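Local coordinates for intracellular protein transport protein USO1 (Saccharomyces cerevisiae S288c, PDB 6LSU), which is required for protein transport from the ER to the Golgi complex, acting as a dimeric membrane tether whose globular head is built of armadillo repeats, at residues A[595-598]-A[599-603]; A[644-647]-A[648-651]. All blocks are in the same frame, centred on the assembly; numbering follows the deposited sequence.

Interaction 1: A[595-598]-A[599-603]; sequences KATN and DFLSD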
ATOM      1  N   LYS A 595       8.881 -14.090  36.939  1.00 62.53           N
ATOM      2  CA  LYS A 595       9.839 -13.090  37.462  1.00 72.04           C
ATOM      3  C   LYS A 595       9.268 -11.679  37.293  1.00 76.92           C
ATOM      4  O   LYS A 595       9.601 -10.802  38.119  1.00 80.47           O
ATOM      5  CB  LYS A 595      11.201 -13.160  36.759  1.00 83.15           C
ATOM      6  CG  LYS A 595      11.826 -14.547  36.671  1.00 85.09           C
ATOM      7  CD  LYS A 595      13.358 -14.534  36.664  1.00 96.84           C
ATOM      8  CE  LYS A 595      13.983 -15.611  35.792  1.00100.73           C
ATOM      9  NZ  LYS A 595      13.312 -16.923  35.955  1.00107.30           N
ATOM     10  N   ALA A 596       8.513 -11.413  36.224  1.00 75.16           N
ATOM     11  CA  ALA A 596       7.936 -10.073  35.995  1.00 72.69           C
ATOM     12  C   ALA A 596       6.802  -9.867  36.992  1.00 69.55           C
ATOM     13  O   ALA A 596       6.638  -8.705  37.427  1.00 70.95           O
ATOM     14  CB  ALA A 596       7.474  -9.889  34.567  1.00 72.79           C
ATOM     15  N   THR A 597       6.043 -10.927  37.315  1.00 65.91           N
ATOM     16  CA  THR A 597       4.916 -10.850  38.274  1.00 65.20           C
ATOM     17  C   THR A 597       5.490 -10.553  39.672  1.00 71.69           C
ATOM     18  O   THR A 597       4.945  -9.701  40.375  1.00 77.08           O
ATOM     19  CB  THR A 597       4.044 -12.109  38.247  1.00 66.07           C
ATOM     20  OG1 THR A 597       3.300 -12.158  37.025  1.00 64.15           O
ATOM     21  CG2 THR A 597       3.026 -12.135  39.371  1.00 68.82           C
ATOM     22  N   ASN A 598       6.598 -11.182  40.037  1.00 69.05           N
ATOM     23  CA  ASN A 598       7.268 -10.968  41.339  1.00 70.93           C
ATOM     24  C   ASN A 598       7.743  -9.516  41.443  1.00 76.63           C
ATOM     25  O   ASN A 598       7.668  -8.943  42.569  1.00 82.12           O
ATOM     26  CB  ASN A 598       8.394 -11.976  41.580  1.00 66.10           C
ATOM     27  CG  ASN A 598       7.860 -13.372  41.825  1.00 69.12           C
ATOM     28  OD1 ASN A 598       6.653 -13.611  41.774  1.00 67.97           O
ATOM     29  ND2 ASN A 598       8.751 -14.320  42.064  1.00 76.20           N
ATOM     30  N   ASP A 599       8.218  -8.930  40.349  1.00 73.12           N
ATOM     31  CA  ASP A 599       8.754  -7.553  40.391  1.00 72.56           C
ATOM     32  C   ASP A 599       7.562  -6.647  40.649  1.00 72.99           C
ATOM     33  O   ASP A 599       7.707  -5.697  41.439  1.00 70.55           O
ATOM     34  CB  ASP A 599       9.513  -7.192  39.118  1.00 83.46           C
ATOM     35  CG  ASP A 599      10.928  -7.728  39.072  1.00 85.15           C
ATOM     36  OD1 ASP A 599      11.235  -8.686  39.826  1.00 96.79           O
ATOM     37  OD2 ASP A 599      11.707  -7.190  38.275  1.00 93.94           O
ATOM     38  N   PHE A 600       6.414  -6.964  40.034  1.00 67.88           N
ATOM     39  CA  PHE A 600       5.182  -6.141  40.141  1.00 68.74           C
ATOM     40  C   PHE A 600       4.645  -6.181  41.582  1.00 70.08           C
ATOM     41  O   PHE A 600       4.419  -5.105  42.170  1.00 70.60           O
ATOM     42  CB  PHE A 600       4.117  -6.624  39.149  1.00 63.39           C
ATOM     43  CG  PHE A 600       2.828  -5.843  39.201  1.00 54.89           C
ATOM     44  CD1 PHE A 600       2.859  -4.477  38.986  1.00 55.67           C
ATOM     45  CD2 PHE A 600       1.618  -6.445  39.525  1.00 54.80           C
ATOM     46  CE1 PHE A 600       1.695  -3.720  39.012  1.00 52.76           C
ATOM     47  CE2 PHE A 600       0.453  -5.696  39.593  1.00 52.36           C
ATOM     48  CZ  PHE A 600       0.489  -4.337  39.301  1.00 55.52           C
ATOM     49  N   LEU A 601       4.468  -7.400  42.111  1.00 75.76           N
ATOM     50  CA  LEU A 601       3.913  -7.745  43.462  1.00 70.82           C
ATOM     51  C   LEU A 601       4.817  -7.250  44.592  1.00 69.60           C
ATOM     52  O   LEU A 601       4.380  -7.260  45.715  1.00 82.99           O
ATOM     53  CB  LEU A 601       3.771  -9.263  43.582  1.00 61.33           C
ATOM     54  CG  LEU A 601       2.670  -9.883  42.725  1.00 59.85           C
ATOM     55  CD1 LEU A 601       2.577 -11.362  42.969  1.00 57.71           C
ATOM     56  CD2 LEU A 601       1.330  -9.252  42.947  1.00 59.63           C
ATOM     57  N   SER A 602       6.041  -6.867  44.313  1.00 70.29           N
ATOM     58  CA  SER A 602       7.040  -6.481  45.330  1.00 75.07           C
ATOM     59  C   SER A 602       6.824  -5.034  45.749  1.00 77.40           C
ATOM     60  O   SER A 602       7.765  -4.473  46.310  1.00 81.74           O
ATOM     61  CB  SER A 602       8.445  -6.656  44.797  1.00 76.90           C
ATOM     62  OG  SER A 602       8.823  -5.502  44.073  1.00 77.15           O
ATOM     63  N   ASP A 603       5.676  -4.424  45.443  1.00 83.37           N
ATOM     64  CA  ASP A 603       5.423  -3.028  45.898  1.00 84.76           C
ATOM     65  C   ASP A 603       3.945  -2.835  46.194  1.00 81.16           C
ATOM     66  O   ASP A 603       3.231  -2.365  45.276  1.00 74.82           O
ATOM     67  CB  ASP A 603       5.891  -1.971  44.904  1.00 88.92           C
ATOM     68  CG  ASP A 603       5.788  -0.572  45.473  1.00 95.82           C
ATOM     69  OD1 ASP A 603       5.076  -0.406  46.502  1.00102.56           O
ATOM     70  OD2 ASP A 603       6.436   0.331  44.894  1.00 96.88           O
TER

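Interaction 2: A[644-647]-A[648-651]; sequences PFPR and KEYF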
ATOM      1  N   PRO A 644       7.047 -11.893  46.331  1.00 84.48           N
ATOM      2  CA  PRO A 644       7.164 -10.917  47.415  1.00 90.12           C
ATOM      3  C   PRO A 644       5.846 -10.541  48.102  1.00 84.41           C
ATOM      4  O   PRO A 644       5.860 -10.298  49.270  1.00 88.94           O
ATOM      5  CB  PRO A 644       7.756  -9.687  46.711  1.00 90.71           C
ATOM      6  CG  PRO A 644       8.589 -10.288  45.615  1.00 92.47           C
ATOM      7  CD  PRO A 644       7.721 -11.422  45.113  1.00 89.25           C
ATOM      8  N   PHE A 645       4.761 -10.460  47.346  1.00 91.34           N
ATOM      9  CA  PHE A 645       3.387 -10.457  47.900  1.00 88.70           C
ATOM     10  C   PHE A 645       2.902 -11.880  47.693  1.00 84.99           C
ATOM     11  O   PHE A 645       2.518 -12.234  46.585  1.00 88.70           O
ATOM     12  CB  PHE A 645       2.554  -9.362  47.233  1.00 83.98           C
ATOM     13  CG  PHE A 645       1.260  -8.990  47.924  1.00 83.30           C
ATOM     14  CD1 PHE A 645       0.503  -9.916  48.626  1.00 75.41           C
ATOM     15  CD2 PHE A 645       0.747  -7.715  47.772  1.00 75.23           C
ATOM     16  CE1 PHE A 645      -0.726  -9.556  49.164  1.00 78.41           C
ATOM     17  CE2 PHE A 645      -0.470  -7.364  48.320  1.00 77.08           C
ATOM     18  CZ  PHE A 645      -1.217  -8.281  49.012  1.00 74.04           C
ATOM     19  N   PRO A 646       2.982 -12.742  48.730  1.00 87.59           N
ATOM     20  CA  PRO A 646       2.648 -14.156  48.594  1.00 84.28           C
ATOM     21  C   PRO A 646       1.275 -14.351  47.967  1.00 77.10           C
ATOM     22  O   PRO A 646       0.450 -13.503  48.209  1.00 74.28           O
ATOM     23  CB  PRO A 646       2.680 -14.661  50.036  1.00 78.44           C
ATOM     24  CG  PRO A 646       3.763 -13.802  50.631  1.00 83.09           C
ATOM     25  CD  PRO A 646       3.421 -12.427  50.101  1.00 85.71           C
ATOM     26  N   ARG A 647       1.124 -15.452  47.220  1.00 79.18           N
ATOM     27  CA  ARG A 647      -0.062 -15.768  46.378  1.00 80.24           C
ATOM     28  C   ARG A 647      -1.322 -15.665  47.242  1.00 77.66           C
ATOM     29  O   ARG A 647      -2.182 -14.851  46.914  1.00 84.84           O
ATOM     30  CB  ARG A 647       0.117 -17.127  45.687  1.00 79.16           C
ATOM     31  CG  ARG A 647      -1.102 -17.603  44.911  1.00 91.80           C
ATOM     32  CD  ARG A 647      -0.887 -18.983  44.310  1.00 91.95           C
ATOM     33  NE  ARG A 647      -1.930 -19.343  43.357  1.00 95.96           N
ATOM     34  CZ  ARG A 647      -2.024 -18.878  42.118  1.00 96.42           C
ATOM     35  NH1 ARG A 647      -1.145 -18.006  41.638  1.00100.39           N
ATOM     36  NH2 ARG A 647      -3.014 -19.292  41.356  1.00 95.64           N
ATOM     37  N   LYS A 648      -1.417 -16.438  48.317  1.00 84.68           N
ATOM     38  CA  LYS A 648      -2.679 -16.569  49.107  1.00 93.52           C
ATOM     39  C   LYS A 648      -2.973 -15.204  49.766  1.00 90.82           C
ATOM     40  O   LYS A 648      -4.159 -14.791  49.799  1.00 70.72           O
ATOM     41  CB  LYS A 648      -2.601 -17.758  50.080  1.00104.31           C
ATOM     42  CG  LYS A 648      -1.209 -18.366  50.287  1.00114.80           C
ATOM     43  CD  LYS A 648      -1.117 -19.421  51.377  1.00118.70           C
ATOM     44  CE  LYS A 648       0.148 -19.309  52.208  1.00121.64           C
ATOM     45  NZ  LYS A 648       0.039 -20.059  53.483  1.00120.12           N
ATOM     46  N   GLU A 649      -1.940 -14.469  50.201  1.00 86.51           N
ATOM     47  CA  GLU A 649      -2.131 -13.111  50.784  1.00 88.63           C
ATOM     48  C   GLU A 649      -2.677 -12.172  49.692  1.00 82.32           C
ATOM     49  O   GLU A 649      -3.605 -11.376  49.966  1.00 88.82           O
ATOM     50  CB  GLU A 649      -0.830 -12.589  51.400  1.00 96.14           C
ATOM     51  CG  GLU A 649      -1.052 -11.928  52.748  1.00107.59           C
ATOM     52  CD  GLU A 649      -0.061 -10.852  53.160  1.00119.69           C
ATOM     53  OE1 GLU A 649       0.924 -10.613  52.416  1.00130.08           O
ATOM     54  OE2 GLU A 649      -0.289 -10.239  54.228  1.00123.54           O
ATOM     55  N   TYR A 650      -2.133 -12.246  48.475  1.00 80.26           N
ATOM     56  CA  TYR A 650      -2.518 -11.352  47.341  1.00 77.10           C
ATOM     57  C   TYR A 650      -3.895 -11.754  46.806  1.00 71.24           C
ATOM     58  O   TYR A 650      -4.662 -10.861  46.435  1.00 74.01           O
ATOM     59  CB  TYR A 650      -1.483 -11.402  46.220  1.00 79.31           C
ATOM     60  CG  TYR A 650      -1.829 -10.567  45.012  1.00 79.39           C
ATOM     61  CD1 TYR A 650      -1.671  -9.198  45.036  1.00 87.62           C
ATOM     62  CD2 TYR A 650      -2.268 -11.144  43.836  1.00 73.04           C
ATOM     63  CE1 TYR A 650      -1.962  -8.408  43.935  1.00 83.34           C
ATOM     64  CE2 TYR A 650      -2.596 -10.370  42.744  1.00 80.46           C
ATOM     65  CZ  TYR A 650      -2.424  -8.998  42.778  1.00 80.62           C
ATOM     66  OH  TYR A 650      -2.744  -8.202  41.709  1.00 76.29           O
ATOM     67  N   PHE A 651      -4.204 -13.045  46.811  1.00 65.13           N
ATOM     68  CA  PHE A 651      -5.540 -13.595  46.465  1.00 75.07           C
ATOM     69  C   PHE A 651      -6.623 -13.019  47.372  1.00 79.18           C
ATOM     70  O   PHE A 651      -7.652 -12.561  46.823  1.00 77.57           O
ATOM     71  CB  PHE A 651      -5.598 -15.119  46.587  1.00 74.28           C
ATOM     72  CG  PHE A 651      -6.975 -15.657  46.292  1.00 73.92           C
ATOM     73  CD1 PHE A 651      -7.465 -15.650  44.999  1.00 79.14           C
ATOM     74  CD2 PHE A 651      -7.789 -16.153  47.299  1.00 77.94           C
ATOM     75  CE1 PHE A 651      -8.736 -16.135  44.712  1.00 86.98           C
ATOM     76  CE2 PHE A 651      -9.060 -16.638  47.016  1.00 81.67           C
ATOM     77  CZ  PHE A 651      -9.534 -16.630  45.724  1.00 86.57           C
TER

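Interaction 1: A[595-598]-A[599-603]
Asp599 turns its backbone N back onto Lys595 O (3.2 Å), the first of three i to i+4 bonds that close the short helix 594-601 within the tenth armadillo (ARM) repeat of the globular head. The donor sits above the carbonyl plane, and the bond is more bent than that of Leu601 N; the same Asp599 N also makes a weak bond to Ala596 O. The carboxylate of Asp599 has its own mate, with OD2 in a salt bridge to Arg543. Phe600 N bonds to Ala596 O at 3.1 Å, with the donor tilted from the carbonyl plane, less than for Asp599. Its CG stands opposite the backbone N (chi1 180°), a torsion that carries the ring away from 595-598 to Leu590 of helix 577-590 and to Leu631 and Ala635 of helix 622-637. Leu601 N makes the straightest of the three, 2.9 Å from Thr597 O with an N-H...O angle of 170°. The two side chains run alongside each other in the same direction, and methyl CG2 of Thr597 meets methyl CD1 of Leu601 at 3.7 Å. Ser602 has chi1 at 85°, which sets its hydroxyl between the backbone N and the carbonyl carbon and folds it back on the chain, where OG donates to Asp599 O at 2.9 Å.

Interaction 2: A[644-647]-A[648-651]
Phe645 and Tyr650 meet in an edge-to-face aromatic pair at the start of helix 647-658, where Pro646 holds the N-cap position. Tyr650 N bonds to Pro646 O at 2.9 Å, in the carbonyl plane, and Phe651 N to Arg647 O at 2.7 Å, which fixes the first turn. Tyr650 can be followed outward from this frame. Its CB lies over the face of the Phe645 ring as a CH-pi contact, 3.9 Å from the centroid and 30° off the normal, and comes within 3.5 Å of Phe645 CD1. CG is anti to the backbone N (chi1 178°), which sends the tyrosine ring across the phenylalanine at about a right angle. CD1 then stands over the centre of the Phe645 face, 3.9 Å from both CD2 and CE2 of that ring; the centroids are 5.2 Å apart and the planes meet at 83°. At the tip, OH bonds to the main-chain Leu632 O. At the rim of the Phe645 ring, CE1 meets Glu649 CB at 3.8 Å. An alanine at Phe645 removes the whole ring, and the edge and CB of Tyr650 would probably lose their aromatic partner, opening a gap beside the first helical turn. Beyond the pair, Phe645 makes a cation-pi contact with Lys604 and an edge-to-face one with Phe653. The start of helix 647-658 packs on two others: Tyr650 rests on Ala635 and Tyr636 of helix 622-637, while Tyr650 and Phe645, the loop residue shortly before the helix, both reach Leu601 of helix 594-601.

Interaction 1 comes first in sequence, along helix 594-601 and just beyond it; helices 604-614 and 622-637 follow before the loop that opens interaction 2 and leads into helix 647-658. Despite that separation in sequence their centres lie about 11 Å apart, and they touch directly. Leu601 CD2 packs on Tyr650 CE1 at 3.5 Å, and Pro644 CG lies 3.5 Å from Asn598 O. Ser643, just ahead of the loop segment, adds a polar tie through its OG to Asn598 OD1. Both sites also rest on helix 622-637. Together they bring helices 594-601, 622-637 and 647-658 of the globular head into mutual contact, with their centres about 42 and 50 Å from the chain's centre.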